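Local coordinates for protein beta-ketothiolase BktB (Ralstonia eutropha, PDB 4NZS) that catalyses the condensation of acetyl-CoA with propionyl-CoA or a second acetyl-CoA to beta-ketoacyl-CoA, feeding production of the polyester PHBV, at residues V16-G21 with V206-K211; A37-E42 with D258-V263; G60-T65 with C95-Q100. All blocks are in the same frame, centred on the assembly; numbering follows the deposited sequence.

How the contacts relate
All three contacts lie within the N-terminal thiolase domain. Contacts 1 and 2 are adjacent, with centres 9 Å apart: strands 10-22 and 257-267 are neighbours in the same mixed sheet, joined by backbone hydrogen bonds of Val16 with Ala262 and Gly21 with Asp258. Their segments alternate along the chain (16-21, 37-42, 206-211, 258-263), whereas contact 3, 60-65 with 95-100, is nested inside the loops both close. Its centre is 18 Å from that of contact 1 and 13 Å from that of contact 2, and it touches neither. Contact 2 sets helix 32-47 on the sheet, contact 1 joins the lead-in of strand 208-210 to strand 10-22, and contact 3 holds Cys95, the probable acyl-carrying nucleophile.

Contact 1: residues V16-G21 with V206-K211; sequences VRTAIG and VPVVSK
Val206 meets the backbone of Arg17 and Thr18 with both its amide and its side chain. The amide N donates to Arg17 O over 2.9 Å. This bond is nearly straight, with 165° at the hydrogen, though the donor is tilted 30° from the carbonyl plane. The side chain leans toward the same carbonyl: CB is 4.1 Å from Arg17 O. CG1, set between the backbone N and carbonyl carbon (chi1 55°), reaches further in, to 3.3 Å from Arg17 O. The same methyl lies 3.7 Å from Thr18 N and 4.2 Å from Val16 CG1, where the two valine side chains cross at about a right angle. CG2, the other branch, turns away from Arg17 and packs against Glu42. Two residues further on, Val208 CG1 meets Thr18 CG2 at 4.0 Å, extending the apolar seam. The polar ends face elsewhere: Thr18 OG1 is gripped by Ala19 O and by the amide of Ala260, and the guanidinium of Arg17 binds Thr18 O and forms a salt bridge with Asp222. The contact lies away from the annotated catalytic residues. It ties the approach to the short hairpin of strands 208-210 and 217-219 to strand 10-22, with Val206 and Val208 also resting on helix 32-47 and Arg17 reaching helix 357-375.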
ATOM      1  N   VAL A  16      -7.564 -17.934  32.670  1.00 57.31           N
ATOM      2  CA  VAL A  16      -8.519 -16.878  32.323  1.00 56.70           C
ATOM      3  C   VAL A  16      -8.469 -16.493  30.818  1.00 50.71           C
ATOM      4  O   VAL A  16      -7.462 -16.781  30.124  1.00 42.86           O
ATOM      5  CB  VAL A  16      -8.242 -15.658  33.271  1.00 60.01           C
ATOM      6  CG1 VAL A  16      -7.961 -14.349  32.520  1.00 59.43           C
ATOM      7  CG2 VAL A  16      -9.367 -15.469  34.273  1.00 56.51           C
ATOM      8  N   ARG A  17      -9.526 -15.819  30.335  1.00 38.97           N
ATOM      9  CA  ARG A  17      -9.600 -15.439  28.931  1.00 38.28           C
ATOM     10  C   ARG A  17     -10.521 -14.254  28.607  1.00 34.80           C
ATOM     11  O   ARG A  17     -11.464 -14.036  29.273  1.00 33.20           O
ATOM     12  CB  ARG A  17     -10.096 -16.636  28.135  1.00 37.63           C
ATOM     13  CG  ARG A  17     -11.523 -17.062  28.413  1.00 36.05           C
ATOM     14  CD  ARG A  17     -11.913 -18.051  27.310  1.00 38.59           C
ATOM     15  NE  ARG A  17     -13.268 -18.576  27.342  1.00 37.94           N
ATOM     16  CZ  ARG A  17     -14.315 -18.009  26.761  1.00 39.73           C
ATOM     17  NH1 ARG A  17     -14.212 -16.845  26.151  1.00 45.66           N
ATOM     18  NH2 ARG A  17     -15.496 -18.585  26.836  1.00 39.46           N
ATOM     19  N   THR A  18     -10.225 -13.484  27.572  1.00 38.85           N
ATOM     20  CA  THR A  18     -11.261 -12.632  26.980  1.00 41.34           C
ATOM     21  C   THR A  18     -12.338 -13.552  26.496  1.00 37.28           C
ATOM     22  O   THR A  18     -12.116 -14.753  26.387  1.00 39.52           O
ATOM     23  CB  THR A  18     -10.773 -11.797  25.766  1.00 41.90           C
ATOM     24  OG1 THR A  18     -10.479 -12.643  24.648  1.00 39.22           O
ATOM     25  CG2 THR A  18      -9.505 -10.985  26.169  1.00 43.01           C
ATOM     26  N   ALA A  19     -13.502 -12.971  26.279  1.00 33.44           N
ATOM     27  CA  ALA A  19     -14.545 -13.555  25.441  1.00 30.65           C
ATOM     28  C   ALA A  19     -14.073 -13.508  24.006  1.00 30.81           C
ATOM     29  O   ALA A  19     -13.164 -12.743  23.704  1.00 33.93           O
ATOM     30  CB  ALA A  19     -15.824 -12.722  25.575  1.00 29.00           C
ATOM     31  N   ILE A  20     -14.751 -14.209  23.097  1.00 32.51           N
ATOM     32  CA  ILE A  20     -14.287 -14.327  21.728  1.00 31.32           C
ATOM     33  C   ILE A  20     -15.071 -13.418  20.820  1.00 33.91           C
ATOM     34  O   ILE A  20     -16.311 -13.456  20.849  1.00 36.43           O
ATOM     35  CB  ILE A  20     -14.436 -15.754  21.219  1.00 34.17           C
ATOM     36  CG1 ILE A  20     -13.631 -16.685  22.118  1.00 36.91           C
ATOM     37  CG2 ILE A  20     -13.957 -15.843  19.771  1.00 36.42           C
ATOM     38  CD1 ILE A  20     -14.024 -18.162  22.069  1.00 37.50           C
ATOM     39  N   GLY A  21     -14.346 -12.646  19.991  1.00 28.99           N
ATOM     40  CA  GLY A  21     -14.939 -11.787  18.995  1.00 29.18           C
ATOM     41  C   GLY A  21     -15.137 -12.433  17.616  1.00 33.60           C
ATOM     42  O   GLY A  21     -14.390 -13.354  17.228  1.00 25.58           O
ATOM     43  N   VAL A 206     -12.725 -12.420  31.282  1.00 51.53           N
ATOM     44  CA  VAL A 206     -12.359 -11.059  31.670  1.00 50.38           C
ATOM     45  C   VAL A 206     -12.915 -10.096  30.642  1.00 46.47           C
ATOM     46  O   VAL A 206     -12.670 -10.277  29.452  1.00 47.83           O
ATOM     47  CB  VAL A 206     -10.831 -10.901  31.815  1.00 53.21           C
ATOM     48  CG1 VAL A 206     -10.059 -11.325  30.552  1.00 51.67           C
ATOM     49  CG2 VAL A 206     -10.503  -9.498  32.232  1.00 50.02           C
ATOM     50  N   PRO A 207     -13.708  -9.103  31.083  1.00 44.12           N
ATOM     51  CA  PRO A 207     -14.382  -8.303  30.096  1.00 46.19           C
ATOM     52  C   PRO A 207     -13.425  -7.334  29.518  1.00 46.96           C
ATOM     53  O   PRO A 207     -12.453  -7.002  30.191  1.00 52.54           O
ATOM     54  CB  PRO A 207     -15.438  -7.547  30.905  1.00 48.00           C
ATOM     55  CG  PRO A 207     -15.511  -8.253  32.218  1.00 45.33           C
ATOM     56  CD  PRO A 207     -14.115  -8.716  32.438  1.00 44.17           C
ATOM     57  N   VAL A 208     -13.675  -6.865  28.299  1.00 45.49           N
ATOM     58  CA  VAL A 208     -12.838  -5.798  27.787  1.00 53.54           C
ATOM     59  C   VAL A 208     -13.616  -4.469  27.732  1.00 52.50           C
ATOM     60  O   VAL A 208     -14.516  -4.238  26.926  1.00 41.66           O
ATOM     61  CB  VAL A 208     -12.010  -6.198  26.524  1.00 55.27           C
ATOM     62  CG1 VAL A 208     -11.656  -7.685  26.576  1.00 53.83           C
ATOM     63  CG2 VAL A 208     -12.718  -5.845  25.236  1.00 57.29           C
ATOM     64  N   VAL A 209     -13.308  -3.673  28.750  1.00 64.12           N
ATOM     65  CA  VAL A 209     -13.666  -2.279  28.834  1.00 69.38           C
ATOM     66  C   VAL A 209     -13.050  -1.616  27.641  1.00 67.67           C
ATOM     67  O   VAL A 209     -11.827  -1.609  27.476  1.00 71.18           O
ATOM     68  CB  VAL A 209     -13.074  -1.599  30.099  1.00 78.79           C
ATOM     69  CG1 VAL A 209     -13.817  -2.043  31.351  1.00 76.19           C
ATOM     70  CG2 VAL A 209     -11.558  -1.855  30.238  1.00 83.48           C
ATOM     71  N   SER A 210     -13.892  -1.088  26.781  1.00 64.24           N
ATOM     72  CA  SER A 210     -13.387  -0.375  25.645  1.00 68.83           C
ATOM     73  C   SER A 210     -13.968   1.001  25.715  1.00 74.75           C
ATOM     74  O   SER A 210     -15.172   1.168  25.829  1.00 79.49           O
ATOM     75  CB  SER A 210     -13.787  -1.070  24.353  1.00 68.99           C
ATOM     76  OG  SER A 210     -12.749  -1.903  23.900  1.00 54.46           O
ATOM     77  N   LYS A 211     -13.105   1.996  25.672  1.00 78.87           N
ATOM     78  CA  LYS A 211     -13.582   3.349  25.690  1.00 83.46           C
ATOM     79  C   LYS A 211     -14.202   3.592  24.340  1.00 79.59           C
ATOM     80  O   LYS A 211     -13.660   3.209  23.321  1.00 84.99           O
ATOM     81  CB  LYS A 211     -12.456   4.320  26.002  1.00 83.04           C
ATOM     82  CG  LYS A 211     -12.293   4.553  27.492  1.00 81.39           C
ATOM     83  CD  LYS A 211     -10.841   4.743  27.878  1.00 88.55           C
ATOM     84  CE  LYS A 211     -10.547   6.190  28.221  1.00 92.72           C
ATOM     85  NZ  LYS A 211      -9.107   6.385  28.527  1.00 93.53           N
TER

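Contact 2: residues A37-E42 with D258-V263; sequences ALVVRE and DAAAAV
Val39 of helix 37-42 sets both its methyls onto the alanine-lined strand 258-263. CG1 lies 4.0 Å from Ala260 CB, and CG2 lies 3.8 Å from Ala262 CB, so the fork of the valine spans two alternate residues of the strand. The torsion explains the reach: with CG1 beside the backbone N (chi1 -58°), CG2 falls between N and the carbonyl carbon and comes down on the strand backbone itself, 3.8 Å from Ala261 C. The helix backbone joins in as well, since Ala262 CB packs 3.6 Å from Val39 O. The small methyls of Ala260 and Ala262, both directed at the helix, allow this close fit; the evidence is a separation of only 7.2 Å between the segment axes, whose directions differ by 28°.

The helix flank beyond this point is looser. Val40 points its CB away from the strand and approaches chiefly through its backbone, its N being 4.5 Å from Ala262 CB, while its side chain turns to Ile118. Leu38 makes no contact with the strand and leans on Val206 and Thr18 instead, and the exposed Arg41 marks the solvent side of the helix. All interactions across the contact are thus apolar or van der Waals.

Because strand 257-267 runs antiparallel to its sheet neighbours, a helix nearly parallel to it also runs against strand 10-22, as in a crossover from that strand to 57-60. Helix 32-47 covers one face of the sheet; on the other, Ala261 and Ala259 pack on helix 357-375, in keeping with the layered alpha/beta architecture of thiolases.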
ATOM      1  N   ALA A  37      -2.192  -8.367  27.290  1.00 47.47           N
ATOM      2  CA  ALA A  37      -1.720  -7.745  28.514  1.00 49.95           C
ATOM      3  C   ALA A  37      -2.788  -7.968  29.570  1.00 47.10           C
ATOM      4  O   ALA A  37      -2.490  -8.331  30.711  1.00 47.11           O
ATOM      5  CB  ALA A  37      -1.483  -6.255  28.290  1.00 49.79           C
ATOM      6  N   LEU A  38      -4.030  -7.770  29.151  1.00 41.64           N
ATOM      7  CA  LEU A  38      -5.207  -7.835  30.043  1.00 44.76           C
ATOM      8  C   LEU A  38      -5.239  -9.168  30.736  1.00 44.81           C
ATOM      9  O   LEU A  38      -5.019  -9.237  31.932  1.00 53.39           O
ATOM     10  CB  LEU A  38      -6.527  -7.586  29.248  1.00 44.05           C
ATOM     11  CG  LEU A  38      -7.912  -7.841  29.879  1.00 48.55           C
ATOM     12  CD1 LEU A  38      -8.523  -6.603  30.509  1.00 50.11           C
ATOM     13  CD2 LEU A  38      -8.915  -8.369  28.863  1.00 48.34           C
ATOM     14  N   VAL A  39      -5.446 -10.243  29.974  1.00 45.53           N
ATOM     15  CA  VAL A  39      -5.534 -11.584  30.572  1.00 40.89           C
ATOM     16  C   VAL A  39      -4.298 -11.944  31.362  1.00 35.87           C
ATOM     17  O   VAL A  39      -4.316 -12.837  32.187  1.00 39.20           O
ATOM     18  CB  VAL A  39      -5.749 -12.718  29.535  1.00 37.39           C
ATOM     19  CG1 VAL A  39      -7.015 -12.469  28.721  1.00 37.71           C
ATOM     20  CG2 VAL A  39      -4.519 -12.877  28.649  1.00 35.92           C
ATOM     21  N   VAL A  40      -3.194 -11.301  31.103  1.00 37.80           N
ATOM     22  CA  VAL A  40      -2.066 -11.568  31.964  1.00 36.83           C
ATOM     23  C   VAL A  40      -2.408 -10.941  33.276  1.00 40.08           C
ATOM     24  O   VAL A  40      -2.376 -11.621  34.297  1.00 42.11           O
ATOM     25  CB  VAL A  40      -0.780 -11.002  31.441  1.00 36.63           C
ATOM     26  CG1 VAL A  40       0.322 -11.142  32.493  1.00 41.85           C
ATOM     27  CG2 VAL A  40      -0.398 -11.713  30.159  1.00 37.85           C
ATOM     28  N   ARG A  41      -2.767  -9.659  33.261  1.00 42.94           N
ATOM     29  CA  ARG A  41      -3.041  -8.984  34.516  1.00 42.60           C
ATOM     30  C   ARG A  41      -4.146  -9.668  35.280  1.00 47.55           C
ATOM     31  O   ARG A  41      -4.031  -9.908  36.501  1.00 53.14           O
ATOM     32  CB  ARG A  41      -3.410  -7.546  34.317  1.00 45.08           C
ATOM     33  CG  ARG A  41      -3.216  -6.750  35.593  1.00 45.18           C
ATOM     34  CD  ARG A  41      -2.650  -5.389  35.304  1.00 49.12           C
ATOM     35  NE  ARG A  41      -3.670  -4.541  34.690  1.00 58.21           N
ATOM     36  CZ  ARG A  41      -4.676  -3.950  35.368  1.00 67.66           C
ATOM     37  NH1 ARG A  41      -4.827  -4.116  36.691  1.00 69.92           N
ATOM     38  NH2 ARG A  41      -5.549  -3.175  34.731  1.00 62.26           N
ATOM     39  N   GLU A  42      -5.196 -10.052  34.587  1.00 46.68           N
ATOM     40  CA  GLU A  42      -6.274 -10.720  35.295  1.00 49.37           C
ATOM     41  C   GLU A  42      -5.924 -12.075  35.923  1.00 49.96           C
ATOM     42  O   GLU A  42      -6.398 -12.426  37.014  1.00 54.63           O
ATOM     43  CB  GLU A  42      -7.481 -10.902  34.400  1.00 53.06           C
ATOM     44  CG  GLU A  42      -8.761 -10.821  35.187  1.00 60.49           C
ATOM     45  CD  GLU A  42      -8.850  -9.486  35.898  1.00 65.94           C
ATOM     46  OE1 GLU A  42      -8.237  -9.372  36.983  1.00 69.08           O
ATOM     47  OE2 GLU A  42      -9.486  -8.555  35.350  1.00 59.28           O
ATOM     48  N   ASP A 258     -11.310 -13.251  17.198  1.00 36.28           N
ATOM     49  CA  ASP A 258     -10.326 -12.487  17.951  1.00 35.75           C
ATOM     50  C   ASP A 258     -10.293 -12.930  19.449  1.00 36.21           C
ATOM     51  O   ASP A 258     -11.364 -13.043  20.052  1.00 35.10           O
ATOM     52  CB  ASP A 258     -10.695 -11.002  17.863  1.00 34.82           C
ATOM     53  CG  ASP A 258     -10.805 -10.456  16.422  1.00 32.01           C
ATOM     54  OD1 ASP A 258      -9.912 -10.680  15.578  1.00 33.56           O
ATOM     55  OD2 ASP A 258     -11.757  -9.683  16.157  1.00 35.19           O
ATOM     56  N   ALA A 259      -9.111 -13.192  20.067  1.00 33.66           N
ATOM     57  CA  ALA A 259      -9.077 -13.438  21.532  1.00 31.02           C
ATOM     58  C   ALA A 259      -7.738 -13.587  22.194  1.00 32.97           C
ATOM     59  O   ALA A 259      -6.696 -13.666  21.544  1.00 34.12           O
ATOM     60  CB  ALA A 259      -9.898 -14.634  21.877  1.00 34.54           C
ATOM     61  N   ALA A 260      -7.774 -13.590  23.526  1.00 32.98           N
ATOM     62  CA  ALA A 260      -6.603 -13.984  24.320  1.00 32.56           C
ATOM     63  C   ALA A 260      -6.934 -14.968  25.453  1.00 33.40           C
ATOM     64  O   ALA A 260      -8.098 -15.257  25.760  1.00 33.30           O
ATOM     65  CB  ALA A 260      -5.912 -12.741  24.889  1.00 35.92           C
ATOM     66  N   ALA A 261      -5.901 -15.490  26.086  1.00 33.89           N
ATOM     67  CA  ALA A 261      -6.092 -16.399  27.209  1.00 35.49           C
ATOM     68  C   ALA A 261      -4.815 -16.604  27.956  1.00 40.45           C
ATOM     69  O   ALA A 261      -3.786 -16.771  27.295  1.00 36.48           O
ATOM     70  CB  ALA A 261      -6.543 -17.743  26.718  1.00 35.91           C
ATOM     71  N   ALA A 262      -4.876 -16.663  29.299  1.00 44.97           N
ATOM     72  CA  ALA A 262      -3.678 -17.010  30.094  1.00 51.40           C
ATOM     73  C   ALA A 262      -3.932 -17.971  31.251  1.00 54.58           C
ATOM     74  O   ALA A 262      -5.017 -18.026  31.837  1.00 54.59           O
ATOM     75  CB  ALA A 262      -2.990 -15.757  30.615  1.00 50.38           C
ATOM     76  N   VAL A 263      -2.904 -18.743  31.564  1.00 52.17           N
ATOM     77  CA  VAL A 263      -2.915 -19.506  32.785  1.00 49.35           C
ATOM     78  C   VAL A 263      -1.710 -19.081  33.575  1.00 48.34           C
ATOM     79  O   VAL A 263      -0.628 -18.870  32.990  1.00 43.67           O
ATOM     80  CB  VAL A 263      -2.863 -21.018  32.557  1.00 40.07           C
ATOM     81  CG1 VAL A 263      -3.887 -21.412  31.517  1.00 43.31           C
ATOM     82  CG2 VAL A 263      -1.461 -21.476  32.182  1.00 39.22           C
TER

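Contact 3: residues G60-T65 with C95-Q100; sequences GNVIQT and CGSGLQ
Ser97 lays its CB over the CA of Gly60, 3.9 Å away, and the same CB is 4.1 Å from Asn61 N. The absence of a side chain at Gly60 lets the two backbones come together, the CA atoms of Gly60 and Ser97 being 4.6 Å apart. Gly60 CA is also 3.9 Å from Ser97 O, so the glycine nestles against both the side chain and the carbonyl of the serine. At the hydroxyl end of the serine, Val62 brings CG2 to 3.9 Å from Ser97 OG. That branch stands beside the backbone N of Val62, opposite its carbonyl carbon, while CG1 lies anti to N (chi1 -169°).

The serine hydroxyl is directed beside its own backbone N, with chi1 -65°, and its polar partners are in the turn just before the helix: it receives the amide of Arg93 and donates to Leu94 O. Ser97 thereby ties the start of helix 97-110 back to the preceding turn. Here the end of strand 57-60 meets the start of helix 97-110; in thiolases the reactive cysteine sits at the N-terminal end of a buried helix. Cys95, inferred by similarity to carry the acyl-thioester intermediate, occupies the 3-10 turn leading into this helix, and the first helical turn is closed by the bond from Gln100 N to Gly96 O, 3.0 Å. Cys95 itself points its CB away from segment 60-65 and makes no contact with it.

The loop after Gly60 is fixed by Glu123, which accepts the amides of Val62 and Ile63. Val62 additionally packs on Ile357 of helix 357-375 and on Met70 of the second subunit, and its side chain is about 8 Å from that of His355, a predicted proton acceptor.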
ATOM      1  N   GLY A  60       1.316 -17.741  22.449  1.00 35.10           N
ATOM      2  CA  GLY A  60       1.091 -18.302  21.142  1.00 33.58           C
ATOM      3  C   GLY A  60       0.345 -17.273  20.325  1.00 38.45           C
ATOM      4  O   GLY A  60      -0.643 -16.624  20.779  1.00 36.06           O
ATOM      5  N   ASN A  61       0.848 -17.099  19.118  1.00 35.59           N
ATOM      6  CA  ASN A  61       0.246 -16.189  18.184  1.00 33.35           C
ATOM      7  C   ASN A  61       0.682 -16.625  16.828  1.00 31.31           C
ATOM      8  O   ASN A  61       1.800 -17.166  16.702  1.00 31.53           O
ATOM      9  CB  ASN A  61       0.780 -14.790  18.442  1.00 30.69           C
ATOM     10  CG  ASN A  61       0.428 -13.846  17.342  1.00 27.02           C
ATOM     11  OD1 ASN A  61      -0.717 -13.420  17.233  1.00 28.98           O
ATOM     12  ND2 ASN A  61       1.359 -13.585  16.479  1.00 24.30           N
ATOM     13  N   VAL A  62      -0.114 -16.344  15.803  1.00 27.89           N
ATOM     14  CA  VAL A  62       0.388 -16.685  14.458  1.00 28.67           C
ATOM     15  C   VAL A  62       0.635 -15.562  13.486  1.00 27.38           C
ATOM     16  O   VAL A  62       1.638 -15.529  12.746  1.00 29.06           O
ATOM     17  CB  VAL A  62      -0.521 -17.694  13.756  1.00 28.84           C
ATOM     18  CG1 VAL A  62       0.181 -18.197  12.510  1.00 30.93           C
ATOM     19  CG2 VAL A  62      -0.817 -18.853  14.683  1.00 29.98           C
ATOM     20  N   ILE A  63      -0.336 -14.682  13.440  1.00 30.13           N
ATOM     21  CA  ILE A  63      -0.385 -13.652  12.481  1.00 28.68           C
ATOM     22  C   ILE A  63       0.055 -12.363  13.173  1.00 29.73           C
ATOM     23  O   ILE A  63      -0.546 -11.948  14.148  1.00 32.05           O
ATOM     24  CB  ILE A  63      -1.829 -13.435  12.030  1.00 30.02           C
ATOM     25  CG1 ILE A  63      -2.413 -14.668  11.333  1.00 32.90           C
ATOM     26  CG2 ILE A  63      -1.873 -12.266  11.070  1.00 31.46           C
ATOM     27  CD1 ILE A  63      -3.925 -14.544  11.048  1.00 32.95           C
ATOM     28  N   GLN A  64       1.066 -11.715  12.613  1.00 32.36           N
ATOM     29  CA  GLN A  64       1.537 -10.438  13.063  1.00 31.11           C
ATOM     30  C   GLN A  64       0.647  -9.332  12.465  1.00 31.62           C
ATOM     31  O   GLN A  64       0.453  -9.211  11.260  1.00 31.68           O
ATOM     32  CB  GLN A  64       2.979 -10.295  12.681  1.00 31.79           C
ATOM     33  CG  GLN A  64       3.738 -11.481  13.178  1.00 31.30           C
ATOM     34  CD  GLN A  64       5.228 -11.364  13.029  1.00 33.84           C
ATOM     35  OE1 GLN A  64       5.964 -12.196  13.571  1.00 31.04           O
ATOM     36  NE2 GLN A  64       5.692 -10.358  12.290  1.00 32.08           N
ATOM     37  N   THR A  65       0.011  -8.632  13.388  1.00 30.19           N
ATOM     38  CA  THR A  65      -0.758  -7.471  13.170  1.00 28.47           C
ATOM     39  C   THR A  65       0.123  -6.259  13.042  1.00 28.02           C
ATOM     40  O   THR A  65      -0.247  -5.310  12.379  1.00 31.90           O
ATOM     41  CB  THR A  65      -1.663  -7.248  14.374  1.00 28.98           C
ATOM     42  OG1 THR A  65      -2.576  -8.346  14.441  1.00 34.04           O
ATOM     43  CG2 THR A  65      -2.470  -6.019  14.209  1.00 31.22           C
ATOM     44  N   CYS A  95      -2.454 -23.629  14.682  1.00 33.34           N
ATOM     45  CA  CYS A  95      -3.665 -23.793  15.445  1.00 36.64           C
ATOM     46  C   CYS A  95      -3.348 -24.183  16.868  1.00 34.05           C
ATOM     47  O   CYS A  95      -4.099 -23.884  17.776  1.00 32.34           O
ATOM     48  CB  CYS A  95      -4.535 -24.839  14.776  1.00 34.78           C
ATOM     49  SG  CYS A  95      -4.660 -24.590  13.008  1.00 39.36           S
ATOM     50  N   GLY A  96      -2.232 -24.871  17.042  1.00 30.11           N
ATOM     51  CA  GLY A  96      -1.841 -25.415  18.318  1.00 31.34           C
ATOM     52  C   GLY A  96      -1.003 -24.515  19.193  1.00 33.77           C
ATOM     53  O   GLY A  96      -0.540 -24.920  20.238  1.00 34.67           O
ATOM     54  N   SER A  97      -0.805 -23.288  18.754  1.00 38.37           N
ATOM     55  CA  SER A  97       0.136 -22.395  19.392  1.00 41.55           C
ATOM     56  C   SER A  97      -0.214 -22.118  20.857  1.00 42.28           C
ATOM     57  O   SER A  97       0.657 -22.088  21.703  1.00 43.27           O
ATOM     58  CB  SER A  97       0.224 -21.083  18.607  1.00 37.89           C
ATOM     59  OG  SER A  97       0.749 -21.275  17.319  1.00 33.79           O
ATOM     60  N   GLY A  98      -1.488 -21.935  21.152  1.00 41.86           N
ATOM     61  CA  GLY A  98      -1.897 -21.618  22.501  1.00 46.83           C
ATOM     62  C   GLY A  98      -1.604 -22.671  23.545  1.00 47.15           C
ATOM     63  O   GLY A  98      -1.168 -22.350  24.626  1.00 43.78           O
ATOM     64  N   LEU A  99      -1.836 -23.926  23.213  1.00 41.36           N
ATOM     65  CA  LEU A  99      -1.486 -25.015  24.096  1.00 41.51           C
ATOM     66  C   LEU A  99       0.018 -25.118  24.164  1.00 42.82           C
ATOM     67  O   LEU A  99       0.647 -25.238  25.206  1.00 45.15           O
ATOM     68  CB  LEU A  99      -2.042 -26.308  23.529  1.00 41.73           C
ATOM     69  CG  LEU A  99      -2.106 -27.562  24.372  1.00 43.04           C
ATOM     70  CD1 LEU A  99      -2.369 -27.225  25.833  1.00 49.26           C
ATOM     71  CD2 LEU A  99      -3.226 -28.413  23.819  1.00 43.06           C
ATOM     72  N   GLN A 100       0.599 -25.087  23.002  1.00 42.78           N
ATOM     73  CA  GLN A 100       2.007 -25.199  22.912  1.00 44.77           C
ATOM     74  C   GLN A 100       2.699 -24.188  23.821  1.00 42.20           C
ATOM     75  O   GLN A 100       3.787 -24.439  24.376  1.00 41.06           O
ATOM     76  CB  GLN A 100       2.367 -24.974  21.458  1.00 45.52           C
ATOM     77  CG  GLN A 100       3.837 -24.838  21.214  1.00 46.10           C
ATOM     78  CD  GLN A 100       4.532 -26.046  21.701  1.00 46.30           C
ATOM     79  OE1 GLN A 100       4.519 -27.070  21.031  1.00 40.77           O
ATOM     80  NE2 GLN A 100       5.140 -25.943  22.883  1.00 47.64           N
TER